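Local coordinates for teichoic acid biosynthesis protein F (Staphylococcus epidermidis, PDB 3L7I) that takes part in teichoic acid biosynthesis and has the GT-B type architecture of two domains built on parallel sheets, at residues D513-R518 with L612-D617; N533-K538 with D576-L581. All coordinates share one frame; numbering follows the deposited sequence.

Contact 1: residues D513-R518 with L612-D617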
loop_
_atom_site.group_PDB
_atom_site.type_symbol
_atom_site.label_atom_id
_atom_site.label_comp_id
_atom_site.label_asym_id
_atom_site.label_seq_id
_atom_site.Cartn_x
_atom_site.Cartn_y
_atom_site.Cartn_z
ATOM N N ASP A 513 -33.637 37.586 -23.553
ATOM C CA ASP A 513 -35.100 37.554 -23.641
ATOM C C ASP A 513 -35.718 38.900 -23.254
ATOM O O ASP A 513 -36.467 39.505 -24.041
ATOM C CB ASP A 513 -35.687 36.439 -22.756
ATOM C CG ASP A 513 -35.646 35.041 -23.419
ATOM O OD1 ASP A 513 -35.277 34.937 -24.616
ATOM O OD2 ASP A 513 -35.998 34.044 -22.725
ATOM N N VAL A 514 -35.396 39.369 -22.048
ATOM C CA VAL A 514 -35.918 40.642 -21.532
ATOM C C VAL A 514 -35.710 41.837 -22.483
ATOM O O VAL A 514 -36.508 42.772 -22.475
ATOM C CB VAL A 514 -35.307 41.003 -20.139
ATOM C CG1 VAL A 514 -36.185 40.538 -18.999
ATOM C CG2 VAL A 514 -33.921 40.436 -20.020
ATOM N N LEU A 515 -34.630 41.831 -23.270
ATOM C CA LEU A 515 -34.367 42.945 -24.175
ATOM C C LEU A 515 -35.428 42.957 -25.272
ATOM O O LEU A 515 -35.804 44.002 -25.808
ATOM C CB LEU A 515 -32.959 42.859 -24.758
ATOM C CG LEU A 515 -31.820 42.812 -23.734
ATOM C CD1 LEU A 515 -30.500 42.720 -24.447
ATOM C CD2 LEU A 515 -31.822 44.018 -22.802
ATOM N N VAL A 516 -35.938 41.777 -25.582
ATOM C CA VAL A 516 -36.969 41.653 -26.601
ATOM C C VAL A 516 -38.390 41.833 -26.033
ATOM O O VAL A 516 -39.209 42.566 -26.606
ATOM C CB VAL A 516 -36.847 40.314 -27.320
ATOM C CG1 VAL A 516 -38.125 39.999 -28.062
ATOM C CG2 VAL A 516 -35.657 40.333 -28.264
ATOM N N ASN A 517 -38.667 41.182 -24.901
ATOM C CA ASN A 517 -40.009 41.170 -24.309
ATOM C C ASN A 517 -40.392 42.323 -23.367
ATOM O O ASN A 517 -41.567 42.450 -23.016
ATOM C CB ASN A 517 -40.217 39.886 -23.519
ATOM C CG ASN A 517 -39.891 38.664 -24.305
ATOM O OD1 ASN A 517 -40.191 38.581 -25.497
ATOM N ND2 ASN A 517 -39.269 37.688 -23.644
ATOM N N ARG A 518 -39.432 43.141 -22.942
ATOM C CA ARG A 518 -39.657 44.032 -21.809
ATOM C C ARG A 518 -39.209 45.465 -22.015
ATOM O O ARG A 518 -39.356 46.289 -21.108
ATOM C CB ARG A 518 -38.923 43.503 -20.585
ATOM C CG ARG A 518 -39.463 42.208 -20.011
ATOM C CD ARG A 518 -40.462 42.499 -18.927
ATOM N NE ARG A 518 -40.184 41.733 -17.719
ATOM C CZ ARG A 518 -40.795 41.941 -16.556
ATOM N NH1 ARG A 518 -41.713 42.899 -16.442
ATOM N NH2 ARG A 518 -40.481 41.195 -15.500
ATOM N N LEU A 612 -29.485 46.610 -16.937
ATOM C CA LEU A 612 -28.759 47.849 -17.157
ATOM C C LEU A 612 -28.901 48.317 -18.626
ATOM O O LEU A 612 -29.041 49.520 -18.897
ATOM C CB LEU A 612 -27.302 47.737 -16.710
ATOM C CG LEU A 612 -27.111 47.625 -15.193
ATOM C CD1 LEU A 612 -25.637 47.429 -14.802
ATOM C CD2 LEU A 612 -27.696 48.837 -14.507
ATOM N N PHE A 613 -28.910 47.384 -19.577
ATOM C CA PHE A 613 -29.116 47.799 -20.967
ATOM C C PHE A 613 -30.488 48.424 -21.136
ATOM O O PHE A 613 -30.617 49.495 -21.731
ATOM C CB PHE A 613 -28.961 46.640 -21.965
ATOM C CG PHE A 613 -27.587 46.063 -22.018
ATOM C CD1 PHE A 613 -26.475 46.875 -21.888
ATOM C CD2 PHE A 613 -27.405 44.712 -22.208
ATOM C CE1 PHE A 613 -25.209 46.344 -21.924
ATOM C CE2 PHE A 613 -26.141 44.180 -22.253
ATOM C CZ PHE A 613 -25.041 44.995 -22.114
ATOM N N LEU A 614 -31.510 47.739 -20.624
ATOM C CA LEU A 614 -32.901 48.162 -20.798
ATOM C C LEU A 614 -33.094 49.633 -20.455
ATOM O O LEU A 614 -33.775 50.358 -21.162
ATOM C CB LEU A 614 -33.837 47.320 -19.940
ATOM C CG LEU A 614 -34.299 45.997 -20.540
ATOM C CD1 LEU A 614 -35.495 45.485 -19.770
ATOM C CD2 LEU A 614 -34.658 46.166 -22.010
ATOM N N ILE A 615 -32.478 50.084 -19.372
ATOM C CA ILE A 615 -32.635 51.476 -18.998
ATOM C C ILE A 615 -31.583 52.415 -19.620
ATOM O O ILE A 615 -31.510 53.578 -19.242
ATOM C CB ILE A 615 -32.675 51.655 -17.460
ATOM C CG1 ILE A 615 -31.296 51.376 -16.858
ATOM C CG2 ILE A 615 -33.789 50.807 -16.836
ATOM C CD1 ILE A 615 -31.181 51.719 -15.374
ATOM N N SER A 616 -30.795 51.939 -20.582
ATOM C CA SER A 616 -29.732 52.776 -21.153
ATOM C C SER A 616 -30.093 53.375 -22.501
ATOM O O SER A 616 -30.453 52.642 -23.429
ATOM C CB SER A 616 -28.442 51.985 -21.326
ATOM O OG SER A 616 -27.866 51.632 -20.088
ATOM N N ASP A 617 -29.962 54.698 -22.610
ATOM C CA ASP A 617 -30.239 55.412 -23.853
ATOM C C ASP A 617 -29.133 55.243 -24.882
ATOM O O ASP A 617 -29.364 55.427 -26.070
ATOM C CB ASP A 617 -30.492 56.887 -23.578
ATOM C CG ASP A 617 -31.762 57.113 -22.773
ATOM O OD1 ASP A 617 -32.882 56.975 -23.344
ATOM O OD2 ASP A 617 -31.640 57.422 -21.563
#

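Contact 2: residues N533-K538 with D576-L581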
loop_
_atom_site.group_PDB
_atom_site.type_symbol
_atom_site.label_atom_id
_atom_site.label_comp_id
_atom_site.label_asym_id
_atom_site.label_seq_id
_atom_site.Cartn_x
_atom_site.Cartn_y
_atom_site.Cartn_z
ATOM N N ASN A 533 -31.459 54.463 -7.713
ATOM C CA ASN A 533 -31.625 55.836 -7.215
ATOM C C ASN A 533 -31.314 56.909 -8.240
ATOM O O ASN A 533 -30.747 57.955 -7.928
ATOM C CB ASN A 533 -30.811 56.058 -5.948
ATOM C CG ASN A 533 -31.057 54.976 -4.916
ATOM O OD1 ASN A 533 -32.117 54.937 -4.272
ATOM N ND2 ASN A 533 -30.080 54.073 -4.760
ATOM N N LEU A 534 -31.708 56.636 -9.470
ATOM C CA LEU A 534 -31.435 57.528 -10.576
ATOM C C LEU A 534 -32.422 58.700 -10.620
ATOM O O LEU A 534 -33.632 58.511 -10.490
ATOM C CB LEU A 534 -31.484 56.739 -11.883
ATOM C CG LEU A 534 -30.442 55.624 -11.959
ATOM C CD1 LEU A 534 -30.567 54.820 -13.239
ATOM C CD2 LEU A 534 -29.081 56.243 -11.867
ATOM N N PRO A 535 -31.897 59.921 -10.783
ATOM C CA PRO A 535 -32.664 61.117 -11.138
ATOM C C PRO A 535 -33.757 60.838 -12.177
ATOM O O PRO A 535 -33.627 59.915 -12.979
ATOM C CB PRO A 535 -31.594 62.021 -11.737
ATOM C CG PRO A 535 -30.368 61.682 -10.941
ATOM C CD PRO A 535 -30.484 60.236 -10.520
ATOM N N SER A 536 -34.808 61.651 -12.175
ATOM C CA SER A 536 -36.018 61.349 -12.939
ATOM C C SER A 536 -36.045 61.949 -14.345
ATOM O O SER A 536 -36.523 61.318 -15.282
ATOM C CB SER A 536 -37.271 61.794 -12.167
ATOM O OG SER A 536 -37.289 61.260 -10.853
ATOM N N ASP A 537 -35.548 63.170 -14.488
ATOM C CA ASP A 537 -35.625 63.877 -15.762
ATOM C C ASP A 537 -34.499 63.482 -16.710
ATOM O O ASP A 537 -34.527 63.803 -17.900
ATOM C CB ASP A 537 -35.547 65.377 -15.508
ATOM C CG ASP A 537 -34.302 65.767 -14.719
ATOM O OD1 ASP A 537 -34.116 65.239 -13.592
ATOM O OD2 ASP A 537 -33.512 66.600 -15.229
ATOM N N LYS A 538 -33.511 62.776 -16.168
ATOM C CA LYS A 538 -32.230 62.589 -16.827
ATOM C C LYS A 538 -32.152 61.286 -17.638
ATOM O O LYS A 538 -32.655 60.243 -17.226
ATOM C CB LYS A 538 -31.100 62.726 -15.784
ATOM C CG LYS A 538 -30.528 64.169 -15.667
ATOM C CD LYS A 538 -30.498 64.757 -14.223
ATOM C CE LYS A 538 -29.284 65.687 -13.948
ATOM N NZ LYS A 538 -27.948 64.916 -13.800
ATOM N N ASP A 576 -28.262 66.838 -18.442
ATOM C CA ASP A 576 -29.161 66.077 -19.300
ATOM C C ASP A 576 -29.040 64.578 -19.028
ATOM O O ASP A 576 -29.988 63.823 -19.239
ATOM C CB ASP A 576 -28.872 66.359 -20.781
ATOM C CG ASP A 576 -29.196 67.799 -21.188
ATOM O OD1 ASP A 576 -30.306 68.280 -20.856
ATOM O OD2 ASP A 576 -28.347 68.440 -21.864
ATOM N N TYR A 577 -27.872 64.163 -18.545
ATOM C CA TYR A 577 -27.528 62.748 -18.439
ATOM C C TYR A 577 -27.054 62.288 -17.072
ATOM O O TYR A 577 -26.561 63.053 -16.238
ATOM C CB TYR A 577 -26.421 62.398 -19.430
ATOM C CG TYR A 577 -26.835 62.420 -20.872
ATOM C CD1 TYR A 577 -27.357 61.284 -21.479
ATOM C CD2 TYR A 577 -26.689 63.577 -21.639
ATOM C CE1 TYR A 577 -27.734 61.305 -22.807
ATOM C CE2 TYR A 577 -27.058 63.609 -22.962
ATOM C CZ TYR A 577 -27.581 62.469 -23.547
ATOM O OH TYR A 577 -27.955 62.492 -24.878
ATOM N N VAL A 578 -27.179 60.993 -16.869
ATOM C CA VAL A 578 -26.477 60.354 -15.792
ATOM C C VAL A 578 -25.670 59.217 -16.440
ATOM O O VAL A 578 -26.126 58.610 -17.418
ATOM C CB VAL A 578 -27.476 59.892 -14.751
ATOM C CG1 VAL A 578 -27.828 58.429 -14.955
ATOM C CG2 VAL A 578 -26.926 60.149 -13.393
ATOM N N ILE A 579 -24.464 58.943 -15.963
ATOM C CA ILE A 579 -23.660 57.902 -16.620
ATOM C C ILE A 579 -23.379 56.667 -15.739
ATOM O O ILE A 579 -22.873 56.799 -14.613
ATOM C CB ILE A 579 -22.347 58.483 -17.185
ATOM C CG1 ILE A 579 -21.612 57.444 -18.007
ATOM C CG2 ILE A 579 -21.449 59.026 -16.076
ATOM C CD1 ILE A 579 -20.290 58.003 -18.549
ATOM N N LEU A 580 -23.728 55.476 -16.230
ATOM C CA LEU A 580 -23.482 54.248 -15.455
ATOM C C LEU A 580 -22.128 53.643 -15.796
ATOM O O LEU A 580 -21.876 53.304 -16.959
ATOM C CB LEU A 580 -24.582 53.215 -15.690
ATOM C CG LEU A 580 -26.015 53.719 -15.552
ATOM C CD1 LEU A 580 -27.035 52.604 -15.653
ATOM C CD2 LEU A 580 -26.143 54.450 -14.235
ATOM N N LEU A 581 -21.255 53.518 -14.798
ATOM C CA LEU A 581 -19.925 52.960 -15.021
ATOM C C LEU A 581 -19.886 51.472 -14.652
ATOM O O LEU A 581 -19.978 51.107 -13.466
ATOM C CB LEU A 581 -18.867 53.721 -14.215
ATOM C CG LEU A 581 -18.837 55.242 -14.318
ATOM C CD1 LEU A 581 -17.759 55.828 -13.422
ATOM C CD2 LEU A 581 -18.637 55.720 -15.755
#

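Contact 1: residues D513-R518 with L612-D617
Leu614 reaches from the last turn of helix 609-614 against the short helix 513-517, and its isobutyl fork does most of the touching. CG stands beside the backbone N, anti to the carbonyl carbon (chi1 -85°), which places the fork against the facing helix. CD2 meets CD2 of Leu515 at 3.6 Å, CD1 rests against CB of Arg518 at 4.0 Å, and both methyls lie near the carbonyl oxygen of Val514. Leu515 crosses Leu614 obliquely: its CD2 lies against the fork, while CD2 of Leu614 also reaches in to CA of Leu515 at 3.9 Å. The same Leu515 methyl approaches CB of Phe613 at 4.0 Å, and CD1 of Leu515 comes up to the Phe613 ring at a slant. Branched leucines suit this place because each can offer separate methyls to separate partners on a curved helix surface. In this GT-B type fold, helix 513-517 comes after strand 504-506 of the first parallel sheet and packs on the helix that precedes strand 618-621 of the second. Tyr524 and Leu525 of helix 522-531 also lie against Leu614. Arg518 lends only its CB here, its charged end turning to a salt bridge with Asp521 and a cation-pi contact with Tyr524. Past the end of helix 609-614, OG of Ser616 donates to O of Leu612 at 2.7 Å, coming from above the carbonyl plane.

Contact 2: residues N533-K538 with D576-L581
Asn533 ends helix 522-531 in a Schellman motif, where its positive phi (59°) turns the chain out of the helix and toward strand 577-581. Leu534 comes next and points at the strand, with CG anti to the carbonyl carbon (chi1 -61°). Its CD2 reaches CG1 of Val578 at 4.0 Å, the two side chains crossing at about a right angle, and lies 4.2 Å from CD2 of Leu580. This one methyl thus sits between two residues of the strand, and Ile601 of the neighbouring strand 600-602 packs against all three. Pro535, rigid and apolar, adds its ring carbon CG beside CG2 of Val578 at 4.5 Å. The segment leads into strand 539-543, which pairs in parallel with 577-581, the two being connected by a beta-alpha-beta crossover through helix 566-573, a repeating unit of such Rossmann-like domains. Lys538 closes the run with a bent CA-H...O contact, its CA 3.5 Å from O of Asp576. Its CG passes over the same carbonyl. A chain bent at chi2, chi3 and chi4 then brings NZ to its main partner, O of Gly574, with a weak additional hydrogen bond of 3.4 Å from NZ to O of Tyr577.

Overall arrangement
Contact 2 lies within the second parallel sheet, while contact 1 sets helix 513-517 against a helix of that sheet's layer; their centres lie about 16 Å apart. Contact 1 is the buried one and joins helix to helix by aliphatic groups and one aromatic ring. Contact 2 sits farther out, about 25 Å from the chain's centre against about 16 Å, and sets a loop against a strand, mixing apolar packing with a lysine serving carbonyl groups. Helix 522-531 links them in space, packing on Leu614 and Ile615 and leading into 533-538. Ile615 CD1 meets Leu534 CD1 at 3.8 Å and Leu612 packs on Leu580, so the apolar parts of the two contacts meet.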